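Local coordinates for protein uncharacterized metal-dependent hydrolase (Pyrococcus horikoshii, PDB 3IGH) that is of unknown function but probably hydrolyses carbon-nitrogen bonds other than peptide bonds, as a metal-dependent member of the amidohydrolase family, at residues 196-200 with 201-205; 71-74 with 75-79; 403-407 with 408-412. One frame throughout, in Å; residues are numbered along the deposited sequence. Where two conformers were deposited one is given.

Contact 1 of 3, residues 196-200 with 201-205; sequences HLLDL and GVKSV. With SO4 (sulfate ion), chain J; SO4 (sulfate ion), chain O.
A Schellman motif ends helix 183-199, with Gly201 folding back on Leu198 and Val202 on Leu197 before strand 202-210 sets off. Gly201 takes a positive phi of 85°, a backbone shape that glycine tolerates because any beta carbon would collide with Leu200 O. Gly201 N donates to Leu198 O at 3.0 Å. Val202 N reaches Leu197 O at 3.0 Å with an N-H...O angle of 154°. Leu197 O is gripped twice, because Leu200 N arrives on the other face of its plane from Val202 N. Beside the turn, Leu197 packs along the start of the strand: its CB lies 4.0 Å from Val202 CB, and its CD1 meets Val205 CG1 at 4.0 Å with the two side chains nearly at right angles. Leu198 turns CG away from its own backbone N (chi1 -160°), which brings Leu198 CD1 against the aliphatic chain of Lys203 at a slant, 3.8 Å from Lys203 CG. The extended lysine carries NZ to a sulfate, 2.9 Å from O4, while Tyr467 gives the same amino group its carbonyl O and a cation-pi contact. A second sulfate accepts from His196 NE2 through its O4 at 3.0 Å, at the edge of the imidazole and near its plane; both ions probably come from the crystallisation liquor. Leu197 also packs on Leu70 and Leu73 of helix 70-78, Val202 on Pro408 of helix 408-417, and strand 202-210 runs between strands 58-68 and 230-235 of the barrel.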
# COMPACT_ATOMS: atom_id res chain seq x y z
N HIS A 196 12.99 -16.95 11.48
CA HIS A 196 13.37 -17.09 12.88
C HIS A 196 12.21 -16.74 13.81
O HIS A 196 11.90 -17.48 14.75
CB HIS A 196 14.59 -16.20 13.16
CG HIS A 196 15.12 -16.29 14.56
ND1 HIS A 196 15.93 -17.33 14.98
CD2 HIS A 196 15.00 -15.46 15.61
CE1 HIS A 196 16.26 -17.14 16.24
NE2 HIS A 196 15.71 -16.01 16.65
N LEU A 197 11.55 -15.61 13.53
CA LEU A 197 10.42 -15.17 14.34
C LEU A 197 9.22 -16.09 14.21
O LEU A 197 8.58 -16.43 15.21
CB LEU A 197 10.01 -13.72 13.98
CG LEU A 197 11.09 -12.71 14.39
CD1 LEU A 197 10.91 -11.40 13.65
CD2 LEU A 197 11.10 -12.49 15.91
N LEU A 198 8.93 -16.51 12.98
CA LEU A 198 7.80 -17.41 12.71
C LEU A 198 7.98 -18.74 13.45
O LEU A 198 7.03 -19.25 14.05
CB LEU A 198 7.66 -17.63 11.20
CG LEU A 198 6.35 -18.14 10.59
CD1 LEU A 198 5.18 -17.25 10.96
CD2 LEU A 198 6.50 -18.23 9.08
N ASP A 199 9.21 -19.26 13.46
CA ASP A 199 9.52 -20.48 14.21
C ASP A 199 9.34 -20.33 15.72
O ASP A 199 9.12 -21.32 16.42
CB ASP A 199 10.94 -20.98 13.90
CG ASP A 199 11.06 -21.61 12.52
OD1 ASP A 199 10.02 -21.86 11.87
OD2 ASP A 199 12.21 -21.85 12.08
N LEU A 200 9.42 -19.09 16.20
CA LEU A 200 9.23 -18.78 17.61
C LEU A 200 7.77 -18.47 17.97
O LEU A 200 7.46 -18.24 19.14
CB LEU A 200 10.14 -17.61 18.00
CG LEU A 200 11.61 -17.98 18.21
CD1 LEU A 200 12.49 -16.73 18.25
CD2 LEU A 200 11.75 -18.81 19.49
N GLY A 201 6.89 -18.47 16.98
CA GLY A 201 5.48 -18.14 17.22
C GLY A 201 5.17 -16.64 17.20
O GLY A 201 4.08 -16.22 17.60
N VAL A 202 6.11 -15.83 16.72
CA VAL A 202 5.90 -14.38 16.58
C VAL A 202 5.44 -14.11 15.15
O VAL A 202 6.23 -14.24 14.20
CB VAL A 202 7.19 -13.58 16.88
CG1 VAL A 202 6.96 -12.05 16.74
CG2 VAL A 202 7.71 -13.89 18.26
N LYS A 203 4.16 -13.78 14.98
CA LYS A 203 3.60 -13.69 13.63
C LYS A 203 3.31 -12.26 13.17
O LYS A 203 2.90 -12.06 12.03
CB LYS A 203 2.36 -14.57 13.49
CG LYS A 203 2.68 -16.06 13.61
CD LYS A 203 1.50 -16.94 13.21
CE LYS A 203 1.91 -18.40 13.25
NZ LYS A 203 0.84 -19.27 12.73
N SER A 204 3.53 -11.29 14.05
CA SER A 204 3.35 -9.87 13.72
C SER A 204 4.42 -9.07 14.45
O SER A 204 4.80 -9.42 15.58
CB SER A 204 1.98 -9.35 14.15
OG SER A 204 0.91 -10.08 13.58
N VAL A 205 4.92 -8.01 13.82
CA VAL A 205 5.94 -7.15 14.44
C VAL A 205 5.70 -5.69 14.08
O VAL A 205 5.09 -5.39 13.05
CB VAL A 205 7.42 -7.54 14.01
CG1 VAL A 205 7.77 -9.00 14.38
CG2 VAL A 205 7.68 -7.30 12.51
S SO4 J . 18.24 -14.59 19.09
O1 SO4 J . 18.70 -15.73 18.30
O2 SO4 J . 18.65 -14.78 20.47
O3 SO4 J . 18.83 -13.36 18.57
O4 SO4 J . 16.79 -14.52 19.01
S SO4 O . -0.16 -17.86 8.73
O1 SO4 O . -1.32 -18.62 8.28
O2 SO4 O . 0.84 -17.85 7.66
O3 SO4 O . -0.56 -16.48 9.02
O4 SO4 O . 0.42 -18.46 9.93

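Contact 2 of 3, residues 71-74 with 75-79; sequences DELG and MSLEM
Leu73 and Leu77, one turn apart on helix 70-78, lay their branched ends against each other at a slant. CD1 of Leu73 touches CD1 of Leu77 at 3.9 Å, and the same Leu77 methyl lies 4.0 Å from Leu73 CG. The two side chains start in different directions: Leu73 has CG anti to the backbone N (chi1 173°), whereas Leu77 has CG beside its N (chi1 -69°). The second choice swings Leu77 back along the helix, where its CG rests 3.3 Å from Leu73 O. That carbonyl also accepts from Leu77 N at 3.0 Å, so the side chain and amide of one residue meet the same oxygen. The preceding bonds of the same ladder, Met75 N to Asp71 O and Ser76 N to Glu72 O, are comparably straight. Glu78 N makes a weak bond to Gly74 O (3.4 Å, 129°) and a second, shorter one to Met75 O, as the helix runs out. Glu78 folds its CG against that same Gly74 O at 3.4 Å, and its bent chain leads the carboxylate to Tyr188 and to a salt bridge with Arg192. At the other end, Asp71 OD1 accepts from Glu72 N at 2.8 Å, the donor lying above the carboxylate plane. The helix directly follows strand 58-68, whose end carries, in amidohydrolases generally, an HxH motif that binds metal. Leu73 touches Ala193 and Leu77 touches His196 of helix 183-199, while Met75 and Met79 pack on strand 103-108.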
# COMPACT_ATOMS: atom_id res chain seq x y z
N ASP A 71 15.83 -6.08 10.06
CA ASP A 71 17.07 -6.13 9.29
C ASP A 71 18.29 -6.47 10.16
O ASP A 71 19.12 -7.30 9.79
CB ASP A 71 17.28 -4.83 8.50
CG ASP A 71 17.23 -3.57 9.37
OD1 ASP A 71 16.81 -3.61 10.56
OD2 ASP A 71 17.63 -2.52 8.86
N GLU A 72 18.36 -5.84 11.34
CA GLU A 72 19.45 -6.10 12.27
C GLU A 72 19.39 -7.51 12.84
O GLU A 72 20.43 -8.10 13.11
CB GLU A 72 19.46 -5.07 13.39
CG GLU A 72 19.86 -3.67 12.93
CD GLU A 72 19.70 -2.62 14.04
OE1 GLU A 72 19.52 -3.00 15.22
OE2 GLU A 72 19.77 -1.42 13.72
N LEU A 73 18.19 -8.04 13.02
CA LEU A 73 18.04 -9.41 13.51
C LEU A 73 18.60 -10.39 12.47
O LEU A 73 19.34 -11.32 12.82
CB LEU A 73 16.58 -9.75 13.84
CG LEU A 73 16.25 -11.21 14.20
CD1 LEU A 73 17.09 -11.72 15.37
CD2 LEU A 73 14.74 -11.39 14.49
N GLY A 74 18.25 -10.18 11.21
CA GLY A 74 18.79 -10.97 10.10
C GLY A 74 20.31 -10.93 10.06
O GLY A 74 20.94 -11.97 9.92
N MET A 75 20.89 -9.73 10.21
CA MET A 75 22.35 -9.55 10.22
C MET A 75 22.98 -10.31 11.38
O MET A 75 23.97 -11.02 11.19
CB MET A 75 22.75 -8.06 10.27
CG MET A 75 24.25 -7.83 10.62
SD MET A 75 25.04 -6.26 10.16
CE MET A 75 24.91 -6.38 8.38
N SER A 76 22.38 -10.17 12.57
CA SER A 76 22.87 -10.81 13.80
C SER A 76 22.90 -12.33 13.68
O SER A 76 23.81 -12.98 14.18
CB SER A 76 22.00 -10.40 14.99
OG SER A 76 22.44 -10.99 16.20
N LEU A 77 21.89 -12.89 13.02
CA LEU A 77 21.80 -14.34 12.83
C LEU A 77 22.87 -14.89 11.87
O LEU A 77 23.20 -16.08 11.91
CB LEU A 77 20.40 -14.75 12.37
CG LEU A 77 19.27 -14.59 13.41
CD1 LEU A 77 17.90 -14.54 12.74
CD2 LEU A 77 19.32 -15.68 14.48
N GLU A 78 23.40 -14.02 11.02
CA GLU A 78 24.43 -14.37 10.04
C GLU A 78 25.84 -14.00 10.48
O GLU A 78 26.82 -14.45 9.87
CB GLU A 78 24.10 -13.68 8.71
CG GLU A 78 22.79 -14.18 8.10
CD GLU A 78 22.81 -15.68 7.85
OE1 GLU A 78 23.73 -16.14 7.13
OE2 GLU A 78 21.93 -16.40 8.37
N MET A 79 25.93 -13.18 11.52
CA MET A 79 27.21 -12.68 12.04
C MET A 79 28.05 -13.79 12.67
O MET A 79 27.51 -14.79 13.15
CB MET A 79 26.97 -11.59 13.09
CG MET A 79 26.94 -10.18 12.57
SD MET A 79 26.72 -8.99 13.91
CE MET A 79 27.11 -7.46 13.08

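Contact 3 of 3, residues 403-407 with 408-412; sequences IEPAD and PWLTV. With SO4 (sulfate ion), chain J.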
# COMPACT_ATOMS: atom_id res chain seq x y z
N ILE A 403 18.79 -6.80 20.18
CA ILE A 403 19.40 -6.36 21.44
C ILE A 403 19.12 -7.38 22.55
O ILE A 403 20.00 -7.70 23.36
CB ILE A 403 18.93 -4.92 21.85
CG1 ILE A 403 19.19 -3.91 20.72
CG2 ILE A 403 19.57 -4.46 23.16
CD1 ILE A 403 20.63 -3.83 20.25
N GLU A 404 17.90 -7.91 22.57
CA GLU A 404 17.55 -9.02 23.45
C GLU A 404 17.24 -10.23 22.58
O GLU A 404 16.97 -10.05 21.38
CB GLU A 404 16.32 -8.69 24.30
CG GLU A 404 16.45 -7.43 25.13
CD GLU A 404 17.49 -7.53 26.22
OE1 GLU A 404 17.72 -8.64 26.74
OE2 GLU A 404 18.07 -6.48 26.57
N PRO A 405 17.27 -11.45 23.16
CA PRO A 405 16.79 -12.62 22.43
C PRO A 405 15.34 -12.46 21.97
O PRO A 405 14.53 -11.84 22.66
CB PRO A 405 16.90 -13.76 23.46
CG PRO A 405 17.09 -13.10 24.77
CD PRO A 405 17.82 -11.84 24.48
N ALA A 406 15.02 -13.00 20.80
CA ALA A 406 13.68 -12.85 20.22
C ALA A 406 12.64 -13.79 20.83
O ALA A 406 11.45 -13.54 20.69
CB ALA A 406 13.73 -13.02 18.70
N ASP A 407 13.10 -14.86 21.50
CA ASP A 407 12.20 -15.89 22.05
C ASP A 407 11.19 -15.27 23.00
O ASP A 407 11.58 -14.74 24.05
CB ASP A 407 13.02 -16.96 22.78
CG ASP A 407 12.17 -18.13 23.29
OD1 ASP A 407 12.78 -19.05 23.86
OD2 ASP A 407 10.93 -18.15 23.14
N PRO A 408 9.89 -15.29 22.62
CA PRO A 408 8.90 -14.58 23.42
C PRO A 408 8.73 -15.14 24.82
O PRO A 408 8.40 -14.39 25.73
CB PRO A 408 7.61 -14.72 22.59
CG PRO A 408 7.85 -15.85 21.67
CD PRO A 408 9.31 -15.90 21.41
N TRP A 409 8.98 -16.44 25.00
CA TRP A 409 8.83 -17.05 26.31
C TRP A 409 9.85 -16.55 27.32
O TRP A 409 9.54 -16.45 28.51
CB TRP A 409 8.82 -18.58 26.20
CG TRP A 409 7.60 -19.07 25.50
CD1 TRP A 409 7.53 -19.64 24.27
CD2 TRP A 409 6.24 -18.98 25.97
NE1 TRP A 409 6.23 -19.94 23.95
CE2 TRP A 409 5.42 -19.54 24.98
CE3 TRP A 409 5.65 -18.48 27.14
CZ2 TRP A 409 4.03 -19.62 25.11
CZ3 TRP A 409 4.27 -18.57 27.28
CH2 TRP A 409 3.47 -19.13 26.26
N LEU A 410 11.05 -16.20 26.84
CA LEU A 410 12.05 -15.56 27.69
C LEU A 410 11.61 -14.17 28.17
O LEU A 410 11.93 -13.77 29.28
CB LEU A 410 13.41 -15.47 26.98
CG LEU A 410 14.11 -16.77 26.58
CD1 LEU A 410 15.46 -16.47 25.94
CD2 LEU A 410 14.29 -17.70 27.79
N THR A 411 10.86 -13.46 27.33
CA THR A 411 10.35 -12.14 27.69
C THR A 411 9.14 -12.23 28.60
O THR A 411 8.99 -11.43 29.52
CB THR A 411 10.11 -11.27 26.41
OG1 THR A 411 11.38 -10.81 25.92
CG2 THR A 411 9.20 -10.07 26.67
N VAL A 412 8.29 -13.24 28.36
CA VAL A 412 7.17 -13.54 29.26
C VAL A 412 7.72 -13.85 30.66
O VAL A 412 7.25 -13.29 31.66
CB VAL A 412 6.31 -14.73 28.75
CG1 VAL A 412 5.27 -15.17 29.82
CG2 VAL A 412 5.58 -14.34 27.46
S SO4 J . 18.24 -14.59 19.09
O1 SO4 J . 18.70 -15.73 18.30
O2 SO4 J . 18.65 -14.78 20.47
O3 SO4 J . 18.83 -13.36 18.57
O4 SO4 J . 16.79 -14.52 19.01
O HOH W 1 12.95 -12.52 24.68
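The carboxylate of Asp407 and the indole of Trp409 are the flat groups here, and OD2 of the aspartate approaches the indole obliquely, 3.9 Å from its CD1. Trp409 N donates to OD2 at 3.2 Å, arriving from above the carboxylate plane, while the other oxygen, OD1, lies 3.8 Å from Leu410 CG. His482, from the C-terminal histidine tag, stacks on the indole, and Phe63 meets it edge-to-face. Asp407 is the N-cap of helix 408-417: with CG anti to its backbone N (chi1 -176°), its side chain reaches forward to the Trp409 N-H. Pro408, which has no N-H to offer, follows directly, and Leu410 N makes only a weak bond to Asp407 O. This start of the helix comes after the loop that leaves strand 395-397 of the TIM-type barrel. A water bridges loop and helix, donating to Pro405 O and Asp407 O, each at 2.7 Å, and accepting from Thr411 OG1. Pro405 and Leu410 cross at about a right angle, with CG of the ring 3.9 Å from CD1 of the leucine. Ala406 N donates to O4 of a sulfate, probably from the crystallisation liquor, at 2.9 Å in a nearly straight bond of 168°.

How the contacts relate
Along the chain the order is contact 2, contact 1, contact 3, in series and all within the amidohydrolase domain. Their centres lie about 15 Å (1 and 2), 11 Å (1 and 3) and 16 Å (2 and 3) apart. Contact 1 is the middle piece and touches both others: His196 CB packs on Leu77 CD1 at 3.7 Å, and Leu200 and Leu197 pack on 406-408. Contacts 2 and 3 do not touch, their nearest atoms being about 5 Å apart. One sulfate binds both contact 1 and contact 3, with Leu77 of contact 2 near it. Helix 183-199 packs against helix 70-78, and its end against the start of helix 408-417, joining parts of the barrel far apart in sequence.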